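Local coordinates for uncharacterized protein (Bacillus thuringiensis serovar kurstaki, PDB 4XE8) that binds ADP as a bacterial actin-like protein of the ParM family and probably assembles into cytoskeletal filaments that move plasmid DNA, at residues A[207-212]-A[400-405]; A[367-372]-A[390-395]; A[373-378]-A[394-399]. The protein carries 2 engineered substitutions. All coordinates share one frame; numbering follows the deposited sequence.

All three contacts are buried ones and gather around the last strands of one actin-like domain and the elements that follow them, yet their chemistry differs. Contact 2 joins two parallel strands through backbone hydrogen bonds and leads straight to the ADP phosphate. Contact 3 continues from it along both segments: the short helix at the adenine packs on the loop after strand 390-391 through apolar side chains. Contact 1, the only one to include the final helix, lies farther from the nucleotide and mixes a hydrophobic half, Phe402 on Ala208, with a salt bridge and bridging waters. The three touch one another, for Phe402 packs on Val370, Arg405 is salt-bridged to Glu398, and Gly371 O is a probable partner of Ser399 OG.

Contact 1: residues A[207-212]-A[400-405]; sequences LAILFD and AYFTSR
Ala208 rests its methyl on one face of the Phe402 ring, with CB 3.9 Å from the ring centroid in a CH-pi contact displaced toward the rim. The same methyl approaches the backbone of the helix, where Ala208 CB is 3.3 Å from Phe402 O. Beside it, Ile209 N makes the closest approach to the ring, 3.2 Å from Phe402 CE1 and oblique to the ring plane. Ile209 also brings up its terminal methyl, Ile209 CD1 lying 3.7 Å from Phe402 CE1, while Ile209 CB sits at the ring's edge. Phe402 is placed for this by its first torsion, which sets CG anti to the backbone N (chi1 179°), and the ring also packs on Val370.

In this actin-like fold Tyr401 is the N-cap of helix 402-414, and the turn 207-211, part of the long connection between strands 188-197 and 231-237, lies against the helix's first turn. Ser406, in the same helix, ties the two together by accepting a hydrogen bond from Ala208 N.

Arg405 can be followed outward. Its CB lies 4.0 Å from Ala208 CB. From there CG and CD lead away from the alanine, and a bend at chi3 (63°) swings the guanidinium toward Asp212. Arg405 NH2 forms a salt bridge with Asp212 OD1 at 3.1 Å, a bent bond that meets the oxygen 68° out of the carboxylate plane; Glu398 is the stronger carboxylate partner of NH2. Two waters lie in the guanidinium plane instead: one is 2.7 Å from Arg405 NH2 and borders the carbonyls of Ala208 and Phe211, whereas the other accepts from Arg405 NH1 at 2.9 Å and bridges to Asp212 OD1.

Contact 2: residues A[367-372]-A[390-395]; sequences NIVVGG and FILPKN. With ADP (adenosine-5'-diphosphate), chain C.
Asn367 and Ile368 pair in parallel with Phe390 and Ile391, and backbone hydrogen bonds set the register. Asn367 O accepts from Ile391 N at 2.7 Å, and Ile391 O accepts from Val369 N at 3.1 Å, so that Ile391 uses both its N-H and its carbonyl on the neighbouring strand. Weaker CA-H...O contacts accompany them, as where Phe390 CA comes within 3.2 Å of Asn367 O.

The side chains divide between the two faces of the sheet. On one, Ile368 and Ile391 lie alongside each other and point the same way, with Ile368 CG1 4.0 Å from Ile391 CB. On the other, Val369 CG2 meets the edge of the Phe390 ring, 4.1 Å from Phe390 CD1; the valine's chi1 of -172° puts this branch on the side of the ring. Leu392 folds back over the valine, bringing Leu392 CD2 to 3.7 Å from Val369 CB. Beyond it the pairing gives way to a proline, and Pro393 CD lies 3.2 Å from Val369 O.

Polar chemistry with the nucleotide follows where the strand ends. Gly371 (phi 97°) turns the chain, and Gly372 N donates a nearly straight bond (166° at the hydrogen) to ADP O2A at 3.0 Å.

Strand 366-370 thus lies between 231-237 and the edge strand 390-391, all parallel, while helix 337-362 covers the Phe390 side through Trp359 and Leu355 and helix 402-414 sets Phe402 against Val370.

Contact 3: residues A[373-378]-A[394-399]; sequences GVLFGY and KNIQES. With ADP (adenosine-5'-diphosphate), chain C.
The adenine pocket of this actin-like protein has helix 372-376 as one wall, and its Val374 and Leu375, followed by Tyr378, pack against the short 3-10 turn at Ile396-Gln397. Ile396 is central to this packing. With CG1 anti to the backbone N (chi1 -165°) and an extended chain beyond, its terminal methyl rests in the corner formed by two residues: Ile396 CD1 is 3.8 Å from Val374 CG1 and 3.5 Å from Tyr378 CE1. The methyl reaches the tyrosine ring at its edge, near the ring plane, and the side chains run at an angle to each other.

Leu375 works on two fronts. Leu375 CD2 lies 3.3 Å from Ile396 O, while the other branch and CB face the nucleotide. Leu375 CB sits over the adenine face, 3.5 Å from ADP C6, and Leu375 CD1 is 3.3 Å from ADP N6. One residue therefore joins the loop to the base, and Phe376 adds its CB near ADP N3. Together with Gly373 they belong to the ADP pocket, and the side chains of Leu375 and Phe376 meet the adenine through carbon atoms.

Ser399 packs on the same helix, its OG 3.5 Å from Val374 CB. Its hydroxyl, anti to the backbone N (chi1 178°), is hydrogen-bonded to Gly371 O, at the turn that enters helix 372-376, and so fastens the loop to the glycine-rich bend next to the phosphate. Phe376 makes a T-shaped (edge-to-face) stack with Tyr347. Leu375 also leans on Ile316 of helix 300-316.

Contact 1: residues A[207-212]-A[400-405]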
loop_
_atom_site.group_PDB
_atom_site.type_symbol
_atom_site.label_atom_id
_atom_site.label_comp_id
_atom_site.label_asym_id
_atom_site.label_seq_id
_atom_site.Cartn_x
_atom_site.Cartn_y
_atom_site.Cartn_z
ATOM N N LEU A 207 -10.395 -7.517 8.639
ATOM C CA LEU A 207 -11.701 -6.850 8.665
ATOM C C LEU A 207 -12.215 -6.382 7.302
ATOM O O LEU A 207 -13.426 -6.290 7.094
ATOM C CB LEU A 207 -11.657 -5.654 9.615
ATOM C CG LEU A 207 -11.735 -5.974 11.108
ATOM C CD1 LEU A 207 -11.606 -4.703 11.926
ATOM C CD2 LEU A 207 -13.030 -6.703 11.441
ATOM N N ALA A 208 -11.306 -6.094 6.376
ATOM C CA ALA A 208 -11.702 -5.574 5.069
ATOM C C ALA A 208 -12.282 -6.655 4.158
ATOM O O ALA A 208 -12.774 -6.354 3.071
ATOM C CB ALA A 208 -10.518 -4.897 4.390
ATOM N N ILE A 209 -12.227 -7.909 4.596
ATOM C CA ILE A 209 -12.758 -9.009 3.796
ATOM C C ILE A 209 -14.273 -9.109 3.943
ATOM O O ILE A 209 -14.946 -9.715 3.108
ATOM C CB ILE A 209 -12.115 -10.367 4.179
ATOM C CG1 ILE A 209 -12.206 -11.356 3.014
ATOM C CG2 ILE A 209 -12.763 -10.955 5.427
ATOM C CD1 ILE A 209 -11.459 -10.906 1.777
ATOM N N LEU A 210 -14.806 -8.497 4.997
ATOM C CA LEU A 210 -16.231 -8.602 5.300
ATOM C C LEU A 210 -16.934 -7.251 5.358
ATOM O O LEU A 210 -18.137 -7.162 5.107
ATOM C CB LEU A 210 -16.438 -9.333 6.627
ATOM C CG LEU A 210 -16.156 -10.834 6.644
ATOM C CD1 LEU A 210 -16.393 -11.404 8.033
ATOM C CD2 LEU A 210 -17.013 -11.551 5.610
ATOM N N PHE A 211 -16.192 -6.200 5.692
ATOM C CA PHE A 211 -16.816 -4.910 5.962
ATOM C C PHE A 211 -16.284 -3.772 5.100
ATOM O O PHE A 211 -15.122 -3.760 4.694
ATOM C CB PHE A 211 -16.651 -4.555 7.441
ATOM C CG PHE A 211 -17.236 -5.576 8.371
ATOM C CD1 PHE A 211 -18.596 -5.603 8.625
ATOM C CD2 PHE A 211 -16.426 -6.518 8.982
ATOM C CE1 PHE A 211 -19.138 -6.549 9.479
ATOM C CE2 PHE A 211 -16.961 -7.466 9.836
ATOM C CZ PHE A 211 -18.320 -7.480 10.084
ATOM N N ASP A 212 -17.168 -2.818 4.827
ATOM C CA ASP A 212 -16.823 -1.603 4.108
ATOM C C ASP A 212 -17.212 -0.411 4.971
ATOM O O ASP A 212 -17.861 -0.574 6.005
ATOM C CB ASP A 212 -17.541 -1.548 2.758
ATOM C CG ASP A 212 -16.864 -0.620 1.769
ATOM O OD1 ASP A 212 -15.896 0.068 2.156
ATOM O OD2 ASP A 212 -17.308 -0.572 0.603
ATOM N N ALA A 400 -5.637 -4.015 -3.276
ATOM C CA ALA A 400 -4.307 -3.475 -3.011
ATOM C C ALA A 400 -4.238 -2.793 -1.648
ATOM O O ALA A 400 -3.209 -2.833 -0.974
ATOM C CB ALA A 400 -3.903 -2.501 -4.108
ATOM N N TYR A 401 -5.340 -2.173 -1.242
ATOM C CA TYR A 401 -5.380 -1.463 0.027
ATOM C C TYR A 401 -6.127 -2.242 1.103
ATOM O O TYR A 401 -6.634 -1.654 2.054
ATOM C CB TYR A 401 -6.019 -0.087 -0.157
ATOM C CG TYR A 401 -5.122 0.887 -0.878
ATOM C CD1 TYR A 401 -4.171 1.623 -0.183
ATOM C CD2 TYR A 401 -5.213 1.061 -2.251
ATOM C CE1 TYR A 401 -3.339 2.510 -0.833
ATOM C CE2 TYR A 401 -4.382 1.948 -2.913
ATOM C CZ TYR A 401 -3.448 2.669 -2.198
ATOM O OH TYR A 401 -2.618 3.554 -2.846
ATOM N N PHE A 402 -6.179 -3.561 0.953
ATOM C CA PHE A 402 -6.915 -4.418 1.881
ATOM C C PHE A 402 -6.472 -4.222 3.326
ATOM O O PHE A 402 -7.297 -4.020 4.217
ATOM C CB PHE A 402 -6.750 -5.888 1.487
ATOM C CG PHE A 402 -7.450 -6.848 2.408
ATOM C CD1 PHE A 402 -8.770 -7.199 2.185
ATOM C CD2 PHE A 402 -6.785 -7.409 3.489
ATOM C CE1 PHE A 402 -9.417 -8.085 3.022
ATOM C CE2 PHE A 402 -7.429 -8.295 4.333
ATOM C CZ PHE A 402 -8.746 -8.632 4.099
ATOM N N THR A 403 -5.164 -4.282 3.548
ATOM C CA THR A 403 -4.609 -4.227 4.893
ATOM C C THR A 403 -4.844 -2.873 5.561
ATOM O O THR A 403 -5.272 -2.810 6.714
ATOM C CB THR A 403 -3.105 -4.540 4.877
ATOM O OG1 THR A 403 -2.910 -5.903 4.479
ATOM C CG2 THR A 403 -2.500 -4.336 6.256
ATOM N N SER A 404 -4.572 -1.791 4.836
ATOM C CA SER A 404 -4.781 -0.455 5.382
ATOM C C SER A 404 -6.269 -0.193 5.606
ATOM O O SER A 404 -6.649 0.493 6.556
ATOM C CB SER A 404 -4.186 0.612 4.460
ATOM O OG SER A 404 -4.870 0.661 3.222
ATOM N N ARG A 405 -7.109 -0.746 4.735
ATOM C CA ARG A 405 -8.556 -0.649 4.913
ATOM C C ARG A 405 -8.997 -1.420 6.154
ATOM O O ARG A 405 -9.884 -0.976 6.883
ATOM C CB ARG A 405 -9.294 -1.162 3.674
ATOM C CG ARG A 405 -9.316 -0.168 2.520
ATOM C CD ARG A 405 -9.707 -0.836 1.210
ATOM N NE ARG A 405 -11.061 -1.380 1.254
ATOM C CZ ARG A 405 -12.159 -0.666 1.035
ATOM N NH1 ARG A 405 -12.065 0.627 0.757
ATOM N NH2 ARG A 405 -13.350 -1.243 1.097
HETATM O O HOH W 1 -13.595 -3.750 2.112
HETATM O O HOH W 2 -14.751 1.694 0.580
#

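Contact 2: residues A[367-372]-A[390-395]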
loop_
_atom_site.group_PDB
_atom_site.type_symbol
_atom_site.label_atom_id
_atom_site.label_comp_id
_atom_site.label_asym_id
_atom_site.label_seq_id
_atom_site.Cartn_x
_atom_site.Cartn_y
_atom_site.Cartn_z
ATOM N N ASN A 367 -8.251 -19.836 2.921
ATOM C CA ASN A 367 -7.087 -19.046 2.534
ATOM C C ASN A 367 -7.486 -17.754 1.838
ATOM O O ASN A 367 -8.023 -17.769 0.731
ATOM C CB ASN A 367 -6.164 -19.857 1.628
ATOM C CG ASN A 367 -5.643 -21.103 2.303
ATOM O OD1 ASN A 367 -4.553 -21.102 2.875
ATOM N ND2 ASN A 367 -6.425 -22.175 2.250
ATOM N N ILE A 368 -7.214 -16.633 2.494
ATOM C CA ILE A 368 -7.585 -15.331 1.965
ATOM C C ILE A 368 -6.398 -14.692 1.260
ATOM O O ILE A 368 -5.305 -14.604 1.819
ATOM C CB ILE A 368 -8.099 -14.411 3.080
ATOM C CG1 ILE A 368 -9.230 -15.112 3.837
ATOM C CG2 ILE A 368 -8.573 -13.088 2.507
ATOM C CD1 ILE A 368 -9.708 -14.369 5.049
ATOM N N VAL A 369 -6.618 -14.259 0.022
ATOM C CA VAL A 369 -5.550 -13.709 -0.803
ATOM C C VAL A 369 -5.836 -12.252 -1.155
ATOM O O VAL A 369 -6.845 -11.942 -1.789
ATOM C CB VAL A 369 -5.364 -14.526 -2.096
ATOM C CG1 VAL A 369 -4.130 -14.059 -2.848
ATOM C CG2 VAL A 369 -5.262 -16.010 -1.772
ATOM N N VAL A 370 -4.947 -11.361 -0.729
ATOM C CA VAL A 370 -5.145 -9.929 -0.919
ATOM C C VAL A 370 -3.887 -9.260 -1.464
ATOM O O VAL A 370 -2.901 -9.930 -1.777
ATOM C CB VAL A 370 -5.554 -9.242 0.398
ATOM C CG1 VAL A 370 -6.839 -9.855 0.940
ATOM C CG2 VAL A 370 -4.437 -9.354 1.423
ATOM N N GLY A 371 -3.926 -7.935 -1.576
ATOM C CA GLY A 371 -2.793 -7.178 -2.072
ATOM C C GLY A 371 -2.916 -6.868 -3.551
ATOM O O GLY A 371 -3.808 -7.376 -4.230
ATOM N N GLY A 372 -2.016 -6.030 -4.054
ATOM C CA GLY A 372 -2.037 -5.648 -5.454
ATOM C C GLY A 372 -1.702 -6.798 -6.382
ATOM O O GLY A 372 -2.056 -6.775 -7.561
ATOM N N PHE A 390 -10.210 -21.042 -0.815
ATOM C CA PHE A 390 -9.597 -19.771 -1.181
ATOM C C PHE A 390 -10.636 -18.657 -1.199
ATOM O O PHE A 390 -11.743 -18.837 -1.704
ATOM C CB PHE A 390 -8.910 -19.870 -2.543
ATOM C CG PHE A 390 -7.590 -20.582 -2.506
ATOM C CD1 PHE A 390 -6.432 -19.902 -2.164
ATOM C CD2 PHE A 390 -7.505 -21.929 -2.816
ATOM C CE1 PHE A 390 -5.213 -20.553 -2.130
ATOM C CE2 PHE A 390 -6.289 -22.587 -2.783
ATOM C CZ PHE A 390 -5.141 -21.897 -2.440
ATOM N N ILE A 391 -10.277 -17.506 -0.641
ATOM C CA ILE A 391 -11.182 -16.365 -0.609
ATOM C C ILE A 391 -10.525 -15.113 -1.174
ATOM O O ILE A 391 -9.597 -14.569 -0.579
ATOM C CB ILE A 391 -11.670 -16.059 0.821
ATOM C CG1 ILE A 391 -12.393 -17.267 1.419
ATOM C CG2 ILE A 391 -12.580 -14.837 0.822
ATOM C CD1 ILE A 391 -12.902 -17.036 2.829
ATOM N N LEU A 392 -11.007 -14.664 -2.327
ATOM C CA LEU A 392 -10.610 -13.367 -2.851
ATOM C C LEU A 392 -11.570 -12.314 -2.326
ATOM O O LEU A 392 -12.742 -12.608 -2.095
ATOM C CB LEU A 392 -10.598 -13.365 -4.381
ATOM C CG LEU A 392 -9.587 -14.297 -5.051
ATOM C CD1 LEU A 392 -9.432 -13.962 -6.527
ATOM C CD2 LEU A 392 -8.251 -14.220 -4.337
ATOM N N PRO A 393 -11.079 -11.084 -2.119
ATOM C CA PRO A 393 -12.009 -10.040 -1.694
ATOM C C PRO A 393 -13.054 -9.792 -2.771
ATOM O O PRO A 393 -12.741 -9.814 -3.967
ATOM C CB PRO A 393 -11.107 -8.820 -1.485
ATOM C CG PRO A 393 -9.913 -9.085 -2.340
ATOM C CD PRO A 393 -9.710 -10.570 -2.301
ATOM N N LYS A 394 -14.291 -9.587 -2.338
ATOM C CA LYS A 394 -15.416 -9.454 -3.251
ATOM C C LYS A 394 -15.370 -8.127 -3.993
ATOM O O LYS A 394 -15.543 -8.077 -5.213
ATOM C CB LYS A 394 -16.719 -9.612 -2.480
ATOM C CG LYS A 394 -16.864 -10.995 -1.870
ATOM C CD LYS A 394 -16.775 -12.065 -2.952
ATOM C CE LYS A 394 -16.913 -13.467 -2.381
ATOM N NZ LYS A 394 -17.126 -14.459 -3.472
ATOM N N ASN A 395 -15.130 -7.055 -3.250
ATOM C CA ASN A 395 -14.762 -5.783 -3.852
ATOM C C ASN A 395 -13.297 -5.847 -4.263
ATOM O O ASN A 395 -12.447 -5.161 -3.698
ATOM C CB ASN A 395 -15.012 -4.629 -2.882
ATOM C CG ASN A 395 -14.525 -4.934 -1.479
ATOM O OD1 ASN A 395 -14.169 -6.073 -1.168
ATOM N ND2 ASN A 395 -14.512 -3.920 -0.623
HETATM P PB ADP C . 3.004 -3.119 -1.344
HETATM O O1B ADP C . 3.383 -1.662 -1.445
HETATM O O2B ADP C . 4.166 -4.055 -1.083
HETATM O O3B ADP C . 1.800 -3.399 -0.478
HETATM P PA ADP C . 0.978 -3.575 -3.271
HETATM O O1A ADP C . 0.285 -2.249 -3.068
HETATM O O2A ADP C . 0.380 -4.817 -2.652
HETATM O O3A ADP C . 2.529 -3.494 -2.835
HETATM O "O5'" ADP C . 1.122 -3.813 -4.857
HETATM C "C5'" ADP C . 1.485 -5.088 -5.379
HETATM C "C4'" ADP C . 1.626 -4.963 -6.889
HETATM O "O4'" ADP C . 0.334 -4.950 -7.500
HETATM C "C3'" ADP C . 2.314 -3.666 -7.279
HETATM O "O3'" ADP C . 3.356 -3.969 -8.209
HETATM C "C2'" ADP C . 1.253 -2.838 -7.975
HETATM O "O2'" ADP C . 1.806 -2.104 -9.070
HETATM C "C1'" ADP C . 0.261 -3.886 -8.448
HETATM N N9 ADP C . -1.121 -3.356 -8.543
HETATM C C8 ADP C . -1.783 -2.629 -7.622
HETATM N N7 ADP C . -3.035 -2.317 -8.056
HETATM C C5 ADP C . -3.181 -2.854 -9.283
HETATM C C6 ADP C . -4.245 -2.910 -10.313
HETATM N N6 ADP C . -5.447 -2.315 -10.122
HETATM N N1 ADP C . -3.978 -3.580 -11.455
HETATM C C2 ADP C . -2.794 -4.180 -11.672
HETATM N N3 ADP C . -1.784 -4.168 -10.786
HETATM C C4 ADP C . -1.916 -3.532 -9.598
#

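Contact 3: residues A[373-378]-A[394-399]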
loop_
_atom_site.group_PDB
_atom_site.type_symbol
_atom_site.label_atom_id
_atom_site.label_comp_id
_atom_site.label_asym_id
_atom_site.label_seq_id
_atom_site.Cartn_x
_atom_site.Cartn_y
_atom_site.Cartn_z
ATOM N N GLY A 373 -1.013 -7.806 -5.852
ATOM C CA GLY A 373 -0.646 -8.979 -6.625
ATOM C C GLY A 373 -1.854 -9.733 -7.148
ATOM O O GLY A 373 -1.792 -10.374 -8.197
ATOM N N VAL A 374 -2.956 -9.658 -6.406
ATOM C CA VAL A 374 -4.221 -10.239 -6.836
ATOM C C VAL A 374 -4.669 -9.598 -8.147
ATOM O O VAL A 374 -5.152 -10.275 -9.055
ATOM C CB VAL A 374 -5.318 -10.057 -5.765
ATOM C CG1 VAL A 374 -6.685 -10.448 -6.312
ATOM C CG2 VAL A 374 -4.981 -10.864 -4.517
ATOM N N LEU A 375 -4.486 -8.285 -8.243
ATOM C CA LEU A 375 -4.897 -7.540 -9.424
ATOM C C LEU A 375 -3.914 -7.708 -10.580
ATOM O O LEU A 375 -4.322 -7.925 -11.721
ATOM C CB LEU A 375 -5.058 -6.059 -9.078
ATOM C CG LEU A 375 -6.197 -5.753 -8.103
ATOM C CD1 LEU A 375 -6.086 -4.332 -7.566
ATOM C CD2 LEU A 375 -7.542 -5.971 -8.780
ATOM N N PHE A 376 -2.621 -7.607 -10.281
ATOM C CA PHE A 376 -1.585 -7.750 -11.300
ATOM C C PHE A 376 -1.645 -9.120 -11.972
ATOM O O PHE A 376 -1.474 -9.231 -13.187
ATOM C CB PHE A 376 -0.198 -7.528 -10.693
ATOM C CG PHE A 376 0.933 -7.890 -11.615
ATOM C CD1 PHE A 376 1.268 -7.069 -12.680
ATOM C CD2 PHE A 376 1.666 -9.051 -11.414
ATOM C CE1 PHE A 376 2.309 -7.400 -13.531
ATOM C CE2 PHE A 376 2.709 -9.387 -12.259
ATOM C CZ PHE A 376 3.030 -8.561 -13.320
ATOM N N GLY A 377 -1.888 -10.157 -11.178
ATOM C CA GLY A 377 -1.973 -11.507 -11.704
ATOM C C GLY A 377 -3.399 -12.013 -11.784
ATOM O O GLY A 377 -3.641 -13.215 -11.682
ATOM N N TYR A 378 -4.342 -11.092 -11.974
ATOM C CA TYR A 378 -5.764 -11.427 -11.999
ATOM C C TYR A 378 -6.108 -12.454 -13.070
ATOM O O TYR A 378 -6.974 -13.301 -12.862
ATOM C CB TYR A 378 -6.605 -10.167 -12.215
ATOM C CG TYR A 378 -8.096 -10.416 -12.182
ATOM C CD1 TYR A 378 -8.744 -10.713 -10.990
ATOM C CD2 TYR A 378 -8.857 -10.359 -13.344
ATOM C CE1 TYR A 378 -10.107 -10.946 -10.955
ATOM C CE2 TYR A 378 -10.219 -10.588 -13.319
ATOM C CZ TYR A 378 -10.839 -10.882 -12.121
ATOM O OH TYR A 378 -12.197 -11.110 -12.090
ATOM N N LYS A 394 -14.291 -9.587 -2.338
ATOM C CA LYS A 394 -15.416 -9.454 -3.251
ATOM C C LYS A 394 -15.370 -8.127 -3.993
ATOM O O LYS A 394 -15.543 -8.077 -5.213
ATOM C CB LYS A 394 -16.719 -9.612 -2.480
ATOM C CG LYS A 394 -16.864 -10.995 -1.870
ATOM C CD LYS A 394 -16.775 -12.065 -2.952
ATOM C CE LYS A 394 -16.913 -13.467 -2.381
ATOM N NZ LYS A 394 -17.126 -14.459 -3.472
ATOM N N ASN A 395 -15.130 -7.055 -3.250
ATOM C CA ASN A 395 -14.762 -5.783 -3.852
ATOM C C ASN A 395 -13.297 -5.847 -4.263
ATOM O O ASN A 395 -12.447 -5.161 -3.698
ATOM C CB ASN A 395 -15.012 -4.629 -2.882
ATOM C CG ASN A 395 -14.525 -4.934 -1.479
ATOM O OD1 ASN A 395 -14.169 -6.073 -1.168
ATOM N ND2 ASN A 395 -14.512 -3.920 -0.623
ATOM N N ILE A 396 -13.019 -6.680 -5.262
ATOM C CA ILE A 396 -11.656 -7.062 -5.613
ATOM C C ILE A 396 -10.848 -5.884 -6.156
ATOM O O ILE A 396 -9.618 -5.928 -6.191
ATOM C CB ILE A 396 -11.663 -8.217 -6.643
ATOM C CG1 ILE A 396 -10.284 -8.873 -6.745
ATOM C CG2 ILE A 396 -12.149 -7.731 -7.999
ATOM C CD1 ILE A 396 -10.288 -10.181 -7.501
ATOM N N GLN A 397 -11.541 -4.824 -6.556
ATOM C CA GLN A 397 -10.884 -3.626 -7.063
ATOM C C GLN A 397 -10.097 -2.919 -5.955
ATOM O O GLN A 397 -9.188 -2.132 -6.229
ATOM C CB GLN A 397 -11.914 -2.671 -7.670
ATOM C CG GLN A 397 -11.327 -1.627 -8.605
ATOM C CD GLN A 397 -11.226 -2.115 -10.040
ATOM O OE1 GLN A 397 -12.239 -2.372 -10.694
ATOM N NE2 GLN A 397 -10.000 -2.247 -10.536
ATOM N N GLU A 398 -10.448 -3.213 -4.707
ATOM C CA GLU A 398 -9.812 -2.581 -3.555
ATOM C C GLU A 398 -8.859 -3.534 -2.839
ATOM O O GLU A 398 -8.589 -3.378 -1.647
ATOM C CB GLU A 398 -10.876 -2.078 -2.579
ATOM C CG GLU A 398 -11.872 -1.115 -3.199
ATOM C CD GLU A 398 -13.184 -1.074 -2.443
ATOM O OE1 GLU A 398 -13.377 -1.917 -1.541
ATOM O OE2 GLU A 398 -14.025 -0.202 -2.750
ATOM N N SER A 399 -8.347 -4.516 -3.572
ATOM C CA SER A 399 -7.503 -5.552 -2.985
ATOM C C SER A 399 -6.122 -5.039 -2.580
ATOM O O SER A 399 -5.507 -5.568 -1.653
ATOM C CB SER A 399 -7.351 -6.721 -3.961
ATOM O OG SER A 399 -6.494 -7.712 -3.428
HETATM P PB ADP C . 3.004 -3.119 -1.344
HETATM O O1B ADP C . 3.383 -1.662 -1.445
HETATM O O2B ADP C . 4.166 -4.055 -1.083
HETATM O O3B ADP C . 1.800 -3.399 -0.478
HETATM P PA ADP C . 0.978 -3.575 -3.271
HETATM O O1A ADP C . 0.285 -2.249 -3.068
HETATM O O2A ADP C . 0.380 -4.817 -2.652
HETATM O O3A ADP C . 2.529 -3.494 -2.835
HETATM O "O5'" ADP C . 1.122 -3.813 -4.857
HETATM C "C5'" ADP C . 1.485 -5.088 -5.379
HETATM C "C4'" ADP C . 1.626 -4.963 -6.889
HETATM O "O4'" ADP C . 0.334 -4.950 -7.500
HETATM C "C3'" ADP C . 2.314 -3.666 -7.279
HETATM O "O3'" ADP C . 3.356 -3.969 -8.209
HETATM C "C2'" ADP C . 1.253 -2.838 -7.975
HETATM O "O2'" ADP C . 1.806 -2.104 -9.070
HETATM C "C1'" ADP C . 0.261 -3.886 -8.448
HETATM N N9 ADP C . -1.121 -3.356 -8.543
HETATM C C8 ADP C . -1.783 -2.629 -7.622
HETATM N N7 ADP C . -3.035 -2.317 -8.056
HETATM C C5 ADP C . -3.181 -2.854 -9.283
HETATM C C6 ADP C . -4.245 -2.910 -10.313
HETATM N N6 ADP C . -5.447 -2.315 -10.122
HETATM N N1 ADP C . -3.978 -3.580 -11.455
HETATM C C2 ADP C . -2.794 -4.180 -11.672
HETATM N N3 ADP C . -1.784 -4.168 -10.786
HETATM C C4 ADP C . -1.916 -3.532 -9.598
#